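Local atomic coordinates of phosphoprotein (Lettuce necrotic yellows virus, PDB entry 3T4R), a protein that probably serves as a non-catalytic polymerase cofactor, holding polymerase L on the N-RNA template and keeping soluble protein N from encapsidating non-genomic RNA. Residues A[27-30]-A[31-35]; A[15-18]-A[19-23]; A[48-51]-A[52-56]. All blocks are in the same frame, centred on the assembly; numbering follows the deposited sequence.

Contact 1: A[27-30]-A[31-35]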
ATOM      1  N   PRO A  27       8.148   8.528  -0.558  1.00 42.68           N
ATOM      2  CA  PRO A  27       7.270   8.640   0.622  1.00 41.17           C
ATOM      3  C   PRO A  27       5.816   9.078   0.334  1.00 40.64           C
ATOM      4  O   PRO A  27       4.894   8.550   0.894  1.00 40.11           O
ATOM      5  CB  PRO A  27       7.954   9.708   1.451  1.00 45.68           C
ATOM      6  CG  PRO A  27       9.394   9.622   1.046  1.00 47.75           C
ATOM      7  CD  PRO A  27       9.406   9.289  -0.393  1.00 46.33           C
ATOM      8  N   LEU A  28       5.631  10.002  -0.585  1.00 42.08           N
ATOM      9  CA  LEU A  28       4.305  10.494  -0.996  1.00 43.11           C
ATOM     10  C   LEU A  28       3.504   9.407  -1.695  1.00 40.85           C
ATOM     11  O   LEU A  28       2.322   9.293  -1.484  1.00 42.14           O
ATOM     12  CB  LEU A  28       4.425  11.693  -1.962  1.00 45.22           C
ATOM     13  CG  LEU A  28       5.022  12.973  -1.370  1.00 51.47           C
ATOM     14  CD1 LEU A  28       4.821  14.134  -2.300  1.00 51.34           C
ATOM     15  CD2 LEU A  28       4.420  13.288  -0.027  1.00 50.33           C
ATOM     16  N   ILE A  29       4.172   8.567  -2.481  1.00 40.30           N
ATOM     17  CA  ILE A  29       3.489   7.418  -3.087  1.00 38.96           C
ATOM     18  C   ILE A  29       3.129   6.390  -2.036  1.00 37.30           C
ATOM     19  O   ILE A  29       2.002   5.889  -2.054  1.00 41.00           O
ATOM     20  CB  ILE A  29       4.374   6.768  -4.238  1.00 40.05           C
ATOM     21  CG1 ILE A  29       4.681   7.841  -5.271  1.00 43.34           C
ATOM     22  CG2 ILE A  29       3.797   5.416  -4.819  1.00 38.45           C
ATOM     23  CD1 ILE A  29       4.369   7.537  -6.711  1.00 52.80           C
ATOM     24  N   VAL A  30       4.038   6.038  -1.133  1.00 39.98           N
ATOM     25  CA  VAL A  30       3.648   5.162   0.002  1.00 36.95           C
ATOM     26  C   VAL A  30       2.356   5.680   0.722  1.00 37.40           C
ATOM     27  O   VAL A  30       1.377   4.934   0.949  1.00 37.34           O
ATOM     28  CB  VAL A  30       4.821   4.956   1.034  1.00 36.85           C
ATOM     29  CG1 VAL A  30       4.333   4.190   2.239  1.00 35.53           C
ATOM     30  CG2 VAL A  30       6.001   4.199   0.397  1.00 37.35           C
ATOM     31  N   ASP A  31       2.362   6.959   1.078  1.00 38.42           N
ATOM     32  CA  ASP A  31       1.221   7.601   1.721  1.00 39.85           C
ATOM     33  C   ASP A  31      -0.024   7.509   0.897  1.00 39.01           C
ATOM     34  O   ASP A  31      -1.084   7.282   1.423  1.00 40.79           O
ATOM     35  CB  ASP A  31       1.489   9.089   2.029  1.00 42.95           C
ATOM     36  CG  ASP A  31       2.460   9.308   3.178  1.00 43.75           C
ATOM     37  OD1 ASP A  31       2.658   8.437   4.025  1.00 49.52           O
ATOM     38  OD2 ASP A  31       2.952  10.416   3.292  1.00 49.41           O
ATOM     39  N   PHE A  32       0.086   7.598  -0.403  1.00 41.92           N
ATOM     40  CA  PHE A  32      -1.078   7.487  -1.283  1.00 44.45           C
ATOM     41  C   PHE A  32      -1.592   6.020  -1.420  1.00 43.32           C
ATOM     42  O   PHE A  32      -2.791   5.747  -1.464  1.00 44.89           O
ATOM     43  CB  PHE A  32      -0.688   8.011  -2.640  1.00 49.45           C
ATOM     44  CG  PHE A  32      -1.768   7.912  -3.655  1.00 58.43           C
ATOM     45  CD1 PHE A  32      -2.101   8.984  -4.398  1.00 67.21           C
ATOM     46  CD2 PHE A  32      -2.459   6.712  -3.866  1.00 63.42           C
ATOM     47  CE1 PHE A  32      -3.099   8.859  -5.348  1.00 74.81           C
ATOM     48  CE2 PHE A  32      -3.470   6.610  -4.782  1.00 65.77           C
ATOM     49  CZ  PHE A  32      -3.788   7.663  -5.509  1.00 71.45           C
ATOM     50  N   LEU A  33      -0.677   5.081  -1.495  1.00 39.92           N
ATOM     51  CA  LEU A  33      -1.071   3.727  -1.643  1.00 38.82           C
ATOM     52  C   LEU A  33      -1.654   3.138  -0.361  1.00 35.14           C
ATOM     53  O   LEU A  33      -2.561   2.300  -0.421  1.00 38.40           O
ATOM     54  CB  LEU A  33       0.177   2.937  -2.035  1.00 37.12           C
ATOM     55  CG  LEU A  33       0.764   3.212  -3.407  1.00 40.94           C
ATOM     56  CD1 LEU A  33       1.952   2.333  -3.589  1.00 41.59           C
ATOM     57  CD2 LEU A  33      -0.190   2.856  -4.497  1.00 47.26           C
ATOM     58  N   VAL A  34      -1.078   3.512   0.756  1.00 32.34           N
ATOM     59  CA  VAL A  34      -1.446   3.022   2.107  1.00 31.14           C
ATOM     60  C   VAL A  34      -1.829   4.230   2.966  1.00 30.79           C
ATOM     61  O   VAL A  34      -1.074   4.732   3.751  1.00 31.76           O
ATOM     62  CB  VAL A  34      -0.303   2.258   2.755  1.00 31.58           C
ATOM     63  CG1 VAL A  34      -0.842   1.532   3.980  1.00 31.28           C
ATOM     64  CG2 VAL A  34       0.263   1.167   1.788  1.00 31.78           C
ATOM     65  N   PRO A  35      -3.028   4.754   2.740  1.00 34.02           N
ATOM     66  CA  PRO A  35      -3.497   5.797   3.609  1.00 36.91           C
ATOM     67  C   PRO A  35      -3.578   5.259   5.071  1.00 37.14           C
ATOM     68  O   PRO A  35      -3.547   4.020   5.232  1.00 36.62           O
ATOM     69  CB  PRO A  35      -4.901   6.098   3.037  1.00 37.78           C
ATOM     70  CG  PRO A  35      -4.843   5.554   1.572  1.00 38.93           C
ATOM     71  CD  PRO A  35      -3.993   4.380   1.659  1.00 35.20           C
TER
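The carbonyl oxygen of Pro27 is gripped twice: Asp31 N reaches it at 3.0 Å with a nearly straight N-H (169°), and Arg5 NE of helix 4-14 adds a weak bond. The carboxylate of Asp31 folds back toward the same carbonyl, its CG lying beside its own backbone N and anti to the carbonyl carbon (chi1 -73°). This brings Asp31 CG to 3.4 Å from Pro27 O. The acid finds its strongest partner outside the turn, in a salt bridge from OD2 to Arg5 NH2, while OD1 has a long, weak ion pair with Lys8. These cations probably stabilise the charged form of Asp31. The next rungs of the ladder are Phe32 N to Leu28 O at 3.0 Å, Leu33 N to Ile29 O at 2.9 Å and Val34 N to Val30 O at 2.8 Å. The Phe32 rung is the most bent, with an N-H angle of 142°. Ile29 and Leu33 lie side by side and point the same way, Ile29 CG2 against Leu33 CD1 at 3.8 Å. Leu33 CG also touches the backbone oxygen of Ile29, at 3.2 Å. Two faces of the helix are covered by other helices: Val30 and Val34 pack on helix 4-14, whereas Phe32 and Leu33 meet helix 50-72. Val34 is the first residue to leave helical geometry, and Pro35 takes the N-cap position of helix 36-41. Successive i to i+4 bonds make this a short alpha-helix, packed against helices 4-14 and 50-72 in the helical C-terminal domain of the phosphoprotein.

Contact 2: A[15-18]-A[19-23]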
ATOM      1  N   LEU A  15       2.134  -7.829   2.826  1.00 38.33           N
ATOM      2  CA  LEU A  15       1.095  -8.154   1.848  1.00 38.78           C
ATOM      3  C   LEU A  15       1.664  -8.651   0.509  1.00 39.82           C
ATOM      4  O   LEU A  15       0.942  -8.789  -0.456  1.00 40.14           O
ATOM      5  CB  LEU A  15       0.221  -6.912   1.610  1.00 38.37           C
ATOM      6  CG  LEU A  15      -0.596  -6.436   2.803  1.00 39.23           C
ATOM      7  CD1 LEU A  15      -1.337  -5.111   2.388  1.00 42.14           C
ATOM      8  CD2 LEU A  15      -1.633  -7.441   3.273  1.00 42.71           C
ATOM      9  N   ASP A  16       2.964  -8.945   0.484  1.00 38.98           N
ATOM     10  CA  ASP A  16       3.633  -9.647  -0.630  1.00 42.06           C
ATOM     11  C   ASP A  16       4.042  -8.780  -1.777  1.00 41.12           C
ATOM     12  O   ASP A  16       4.427  -9.262  -2.755  1.00 43.67           O
ATOM     13  CB  ASP A  16       2.847 -10.882  -1.088  1.00 45.81           C
ATOM     14  CG  ASP A  16       2.945 -12.024  -0.068  1.00 51.16           C
ATOM     15  OD1 ASP A  16       4.058 -12.408   0.351  1.00 47.58           O
ATOM     16  OD2 ASP A  16       1.867 -12.481   0.379  1.00 52.37           O
ATOM     17  N   TRP A  17       4.057  -7.474  -1.599  1.00 39.54           N
ATOM     18  CA  TRP A  17       4.672  -6.611  -2.577  1.00 41.88           C
ATOM     19  C   TRP A  17       6.155  -6.898  -2.540  1.00 43.84           C
ATOM     20  O   TRP A  17       6.691  -7.222  -1.464  1.00 42.83           O
ATOM     21  CB  TRP A  17       4.371  -5.124  -2.226  1.00 40.24           C
ATOM     22  CG  TRP A  17       3.251  -4.639  -3.056  1.00 46.03           C
ATOM     23  CD1 TRP A  17       3.344  -4.133  -4.299  1.00 52.33           C
ATOM     24  CD2 TRP A  17       1.836  -4.704  -2.757  1.00 46.55           C
ATOM     25  NE1 TRP A  17       2.087  -3.855  -4.810  1.00 57.92           N
ATOM     26  CE2 TRP A  17       1.147  -4.188  -3.871  1.00 52.49           C
ATOM     27  CE3 TRP A  17       1.101  -5.142  -1.664  1.00 42.91           C
ATOM     28  CZ2 TRP A  17      -0.269  -4.114  -3.924  1.00 50.59           C
ATOM     29  CZ3 TRP A  17      -0.257  -5.071  -1.705  1.00 43.81           C
ATOM     30  CH2 TRP A  17      -0.942  -4.579  -2.830  1.00 47.42           C
ATOM     31  N   GLU A  18       6.857  -6.804  -3.653  1.00 44.83           N
ATOM     32  CA  GLU A  18       8.260  -7.212  -3.588  1.00 45.80           C
ATOM     33  C   GLU A  18       8.976  -6.048  -2.941  1.00 43.54           C
ATOM     34  O   GLU A  18       8.596  -4.896  -3.137  1.00 43.58           O
ATOM     35  CB  GLU A  18       8.792  -7.571  -4.988  1.00 52.93           C
ATOM     36  CG  GLU A  18       9.841  -8.744  -5.132  1.00 60.13           C
ATOM     37  CD  GLU A  18       9.347 -10.137  -4.686  1.00 64.37           C
ATOM     38  OE1 GLU A  18       8.289 -10.556  -5.201  1.00 67.88           O
ATOM     39  OE2 GLU A  18      10.012 -10.811  -3.825  1.00 66.45           O
ATOM     40  N   ILE A  19       9.986  -6.351  -2.139  1.00 42.54           N
ATOM     41  CA  ILE A  19      10.811  -5.368  -1.446  1.00 41.98           C
ATOM     42  C   ILE A  19      11.479  -4.489  -2.458  1.00 42.61           C
ATOM     43  O   ILE A  19      11.587  -3.289  -2.237  1.00 41.36           O
ATOM     44  CB  ILE A  19      11.822  -6.071  -0.543  1.00 42.76           C
ATOM     45  CG1 ILE A  19      11.409  -5.927   0.914  1.00 43.26           C
ATOM     46  CG2 ILE A  19      13.164  -5.418  -0.577  1.00 46.88           C
ATOM     47  CD1 ILE A  19      10.489  -6.906   1.374  1.00 38.84           C
ATOM     48  N   GLY A  20      11.918  -5.083  -3.566  1.00 46.58           N
ATOM     49  CA  GLY A  20      12.513  -4.318  -4.646  1.00 51.01           C
ATOM     50  C   GLY A  20      11.663  -3.164  -5.174  1.00 50.99           C
ATOM     51  O   GLY A  20      12.162  -2.071  -5.411  1.00 53.66           O
ATOM     52  N   GLU A  21      10.372  -3.408  -5.393  1.00 48.80           N
ATOM     53  CA  GLU A  21       9.473  -2.351  -5.826  1.00 49.19           C
ATOM     54  C   GLU A  21       9.009  -1.379  -4.748  1.00 43.43           C
ATOM     55  O   GLU A  21       8.881  -0.205  -5.035  1.00 44.20           O
ATOM     56  CB  GLU A  21       8.266  -2.884  -6.585  1.00 52.00           C
ATOM     57  CG  GLU A  21       7.720  -4.210  -6.106  1.00 56.08           C
ATOM     58  CD  GLU A  21       6.557  -4.758  -6.997  1.00 62.73           C
ATOM     59  OE1 GLU A  21       6.042  -3.973  -7.837  0.50 64.13           O
ATOM     60  OE2 GLU A  21       6.148  -5.946  -6.820  0.50 55.29           O
ATOM     61  N   ILE A  22       8.769  -1.856  -3.520  1.00 40.30           N
ATOM     62  CA  ILE A  22       8.542  -0.944  -2.395  1.00 35.65           C
ATOM     63  C   ILE A  22       9.690   0.083  -2.236  1.00 38.95           C
ATOM     64  O   ILE A  22       9.460   1.265  -1.890  1.00 39.94           O
ATOM     65  CB  ILE A  22       8.340  -1.682  -1.074  1.00 32.13           C
ATOM     66  CG1 ILE A  22       7.254  -2.759  -1.155  1.00 30.88           C
ATOM     67  CG2 ILE A  22       8.024  -0.653   0.047  1.00 32.49           C
ATOM     68  CD1 ILE A  22       7.316  -3.750   0.039  1.00 34.18           C
ATOM     69  N   ALA A  23      10.935  -0.367  -2.435  1.00 40.27           N
ATOM     70  CA  ALA A  23      12.067   0.495  -2.207  1.00 43.21           C
ATOM     71  C   ALA A  23      12.106   1.629  -3.222  1.00 46.72           C
ATOM     72  O   ALA A  23      12.796   2.623  -3.009  1.00 50.07           O
ATOM     73  CB  ALA A  23      13.358  -0.295  -2.228  1.00 44.54           C
TER
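Trp17 and Glu18 meet Glu21 and Ile22 in a helix-to-helix turn: a Schellman motif, with Asp16 at positive phi as its C-prime residue, ends helix 4-14, and Glu18 then takes the N-cap position of helix 19-22. Hydrogen bonding centres on the backbone of Glu18. Its carbonyl oxygen accepts Ile22 N at 3.1 Å, almost perfectly straight at the hydrogen (177°). Glu21 N approaches the same oxygen at 3.2 Å, but its bond is sharply bent and weak. In the other direction, the Glu21 chain runs back extended beyond CG and places OE2 3.4 Å from Glu18 N, a weak bond that supplies the N3-to-N-cap half of a capping box. The backbone of the N-cap residue is therefore held firmly at its C=O and only weakly at its N-H. The two acids carry like charges but keep them out of contact, Glu18 OE1 lying 5.3 Å from Glu21 OE2; the Glu18 chain, bent at chi2, leads away from segment 19-23. Van der Waals contact supplies the remainder. The Glu21 carboxylate lies obliquely to the Trp17 indole, the planes 58° apart, with OE2 4.2 Å from CD1. Ile22, whose CG1 stands beside its own backbone N (chi1 -53°), sends that branch back along the turn to Trp17 CB at 3.9 Å. Helix 4-14 covers this apolar side through Leu12, which touches both Trp17 and Ile22, and Trp17 also meets Ile58 of helix 50-72. The end of the Ile22 chain touches the loop backbone as well, with CD1 3.8 Å from Trp17 O.

Contact 3: A[48-51]-A[52-56]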
ATOM      1  N   PRO A  48      -6.008 -13.281   8.355  1.00108.66           N
ATOM      2  CA  PRO A  48      -7.181 -13.962   7.916  1.00116.78           C
ATOM      3  C   PRO A  48      -7.131 -14.084   6.392  1.00113.15           C
ATOM      4  O   PRO A  48      -6.274 -14.804   5.825  1.00114.51           O
ATOM      5  CB  PRO A  48      -8.296 -12.930   8.330  1.00114.49           C
ATOM      6  CG  PRO A  48      -7.493 -11.888   9.400  1.00108.57           C
ATOM      7  CD  PRO A  48      -6.308 -12.868   9.755  1.00112.80           C
ATOM      8  N   GLU A  49      -8.089 -13.396   5.769  1.00110.61           N
ATOM      9  CA  GLU A  49      -7.953 -12.867   4.439  1.00103.97           C
ATOM     10  C   GLU A  49      -8.354 -11.432   4.528  1.00 92.85           C
ATOM     11  O   GLU A  49      -9.028 -10.886   3.628  1.00 88.93           O
ATOM     12  CB  GLU A  49      -8.751 -13.671   3.407  1.00110.55           C
ATOM     13  CG  GLU A  49      -7.870 -13.832   2.155  1.00106.62           C
ATOM     14  CD  GLU A  49      -6.291 -13.658   2.470  1.00100.18           C
ATOM     15  OE1 GLU A  49      -5.493 -13.065   1.510  1.00 93.04           O
ATOM     16  OE2 GLU A  49      -5.878 -14.223   3.568  1.00105.16           O
ATOM     17  N   LEU A  50      -7.936 -10.864   5.669  1.00 87.87           N
ATOM     18  CA  LEU A  50      -7.793  -9.464   5.884  1.00 77.14           C
ATOM     19  C   LEU A  50      -6.753  -9.082   4.863  1.00 68.08           C
ATOM     20  O   LEU A  50      -6.813  -7.998   4.252  1.00 63.25           O
ATOM     21  CB  LEU A  50      -7.307  -9.238   7.321  1.00 78.66           C
ATOM     22  CG  LEU A  50      -7.249  -7.792   7.790  1.00 72.36           C
ATOM     23  CD1 LEU A  50      -8.563  -7.051   7.518  1.00 72.36           C
ATOM     24  CD2 LEU A  50      -6.931  -7.817   9.285  1.00 75.59           C
ATOM     25  N   LYS A  51      -5.794  -9.995   4.689  1.00 67.55           N
ATOM     26  CA  LYS A  51      -4.737  -9.857   3.718  1.00 61.08           C
ATOM     27  C   LYS A  51      -5.336  -9.556   2.334  1.00 57.44           C
ATOM     28  O   LYS A  51      -5.017  -8.557   1.706  1.00 50.41           O
ATOM     29  CB  LYS A  51      -3.894 -11.132   3.719  1.00 67.25           C
ATOM     30  CG  LYS A  51      -2.649 -11.114   2.851  1.00 64.87           C
ATOM     31  CD  LYS A  51      -1.696 -12.222   3.272  1.00 70.72           C
ATOM     32  CE  LYS A  51      -0.640 -12.364   2.215  1.00 72.83           C
ATOM     33  NZ  LYS A  51       0.585 -13.090   2.705  1.00 80.64           N
ATOM     34  N   GLU A  52      -6.233 -10.391   1.860  1.00 61.80           N
ATOM     35  CA  GLU A  52      -6.760 -10.155   0.536  1.00 60.76           C
ATOM     36  C   GLU A  52      -7.551  -8.870   0.504  1.00 55.64           C
ATOM     37  O   GLU A  52      -7.525  -8.203  -0.493  1.00 51.44           O
ATOM     38  CB  GLU A  52      -7.650 -11.303   0.047  1.00 70.45           C
ATOM     39  CG  GLU A  52      -7.304 -11.792  -1.351  1.00 75.42           C
ATOM     40  CD  GLU A  52      -7.666 -13.282  -1.580  1.00 91.54           C
ATOM     41  OE1 GLU A  52      -8.798 -13.525  -2.065  1.00101.17           O
ATOM     42  OE2 GLU A  52      -6.858 -14.228  -1.283  1.00 98.23           O
ATOM     43  N   LYS A  53      -8.273  -8.560   1.579  1.00 58.38           N
ATOM     44  CA  LYS A  53      -9.067  -7.320   1.697  1.00 57.68           C
ATOM     45  C   LYS A  53      -8.213  -6.058   1.490  1.00 51.39           C
ATOM     46  O   LYS A  53      -8.481  -5.237   0.613  1.00 49.41           O
ATOM     47  CB  LYS A  53      -9.779  -7.250   3.053  1.00 62.87           C
ATOM     48  CG  LYS A  53     -11.083  -6.326   3.092  1.00 68.49           C
ATOM     49  CD  LYS A  53     -11.465  -6.005   4.546  1.00 73.98           C
ATOM     50  CE  LYS A  53     -11.514  -4.482   4.865  1.00 73.60           C
ATOM     51  NZ  LYS A  53     -12.653  -3.715   4.247  1.00 79.13           N
ATOM     52  N   ILE A  54      -7.163  -5.951   2.285  1.00 49.49           N
ATOM     53  CA  ILE A  54      -6.255  -4.848   2.243  1.00 45.51           C
ATOM     54  C   ILE A  54      -5.498  -4.749   0.945  1.00 43.39           C
ATOM     55  O   ILE A  54      -5.339  -3.626   0.442  1.00 44.08           O
ATOM     56  CB  ILE A  54      -5.272  -4.944   3.389  1.00 44.74           C
ATOM     57  CG1 ILE A  54      -6.056  -5.023   4.692  1.00 47.15           C
ATOM     58  CG2 ILE A  54      -4.310  -3.735   3.386  1.00 40.24           C
ATOM     59  CD1 ILE A  54      -5.226  -5.295   5.881  1.00 47.83           C
ATOM     60  N   GLN A  55      -5.009  -5.874   0.427  1.00 43.10           N
ATOM     61  CA  GLN A  55      -4.345  -5.926  -0.876  1.00 42.15           C
ATOM     62  C   GLN A  55      -5.269  -5.329  -1.931  1.00 43.26           C
ATOM     63  O   GLN A  55      -4.811  -4.535  -2.753  1.00 42.54           O
ATOM     64  CB  GLN A  55      -4.060  -7.363  -1.310  1.00 45.22           C
ATOM     65  CG  GLN A  55      -2.894  -8.033  -0.645  1.00 47.12           C
ATOM     66  CD  GLN A  55      -2.777  -9.499  -1.032  1.00 57.60           C
ATOM     67  OE1 GLN A  55      -3.715 -10.089  -1.605  1.00 62.08           O
ATOM     68  NE2 GLN A  55      -1.649 -10.107  -0.715  1.00 58.29           N
ATOM     69  N   ASN A  56      -6.545  -5.715  -1.912  1.00 44.64           N
ATOM     70  CA  ASN A  56      -7.533  -5.156  -2.813  1.00 49.06           C
ATOM     71  C   ASN A  56      -7.619  -3.605  -2.672  1.00 46.18           C
ATOM     72  O   ASN A  56      -7.713  -2.871  -3.676  1.00 48.09           O
ATOM     73  CB  ASN A  56      -8.910  -5.815  -2.605  1.00 52.68           C
ATOM     74  CG  ASN A  56      -8.989  -7.239  -3.189  1.00 62.20           C
ATOM     75  OD1 ASN A  56      -8.304  -7.549  -4.185  1.00 62.89           O
ATOM     76  ND2 ASN A  56      -9.888  -8.082  -2.628  1.00 67.21           N
TER
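Leu50 and Ile54 form the tightly packed side of this helix start, one turn apart and crossing at a slant, with Leu50 CG 3.7 Å from Ile54 CD1. Leu50 CG, anti to its backbone N (chi1 -173°), meets the CD1 end of Ile54, whose CG1 stands beside its own N. Ile54 CG1 also presses on the carbonyl oxygen, 3.1 Å from Leu50 O, the atom that accepts Ile54 N at 2.9 Å in an almost linear bond. Ile54 is buried, covered by Ile38 and Met41 of helix 36-41 and by the loop residues Leu15 and Leu46. Next round the helix, Gln55 N bonds Lys51 O at 3.0 Å, and the extended Lys51 chain passes the Gln55 amide with both CG and CE 3.8 Å from NE2. The methylenes make van der Waals contact with the amide nitrogen; the polar ends are used elsewhere, Lys51 NZ in a salt bridge to Asp16 and Gln55 NE2 in a probable hydrogen bond to Leu15 O. The solvent side is exposed and has two acids next to each other where the inner side has apolar chains in contact. Glu49, at the N-cap position, bends its chain toward the helix, and its OE1 comes to 3.3 Å from OE2 of Glu52, with the carboxylate planes 63° apart. The placement of the Glu49 carboxylate is doubtful, however, because its OE2 lies implausibly near Pro48 O. The backbone is less regular here too: Lys53 N meets Glu49 O at 3.2 Å from above the carbonyl plane, 44° out of it. Together these residues make the first turns of helix 50-72, with Glu49 at the N-cap position, Leu50 and Ile54 on the inner side and Glu49 and Glu52 on the outer.

The three contacts follow in series along the chain. Contact 2 joins helix 4-14 to helix 19-22, and contact 1 lies on the next helix, 27-33, their centres about 13 Å apart. Contact 3 is separated from contact 1 by about 18 Å between centres, on opposite sides of the chain's centre. Contacts 2 and 3 touch directly. Asp16 OD2 and Lys51 NZ form a salt bridge of 2.7 Å, Leu15 O probably accepts a hydrogen bond from Gln55 NE2 at 2.9 Å, and Leu15 CD1 packs on Ile54 CG2. The loop at 15-18 is thereby fastened to the start of helix 50-72. A magnesium ion lies about 6 Å from the side chain of Asp31 in contact 1.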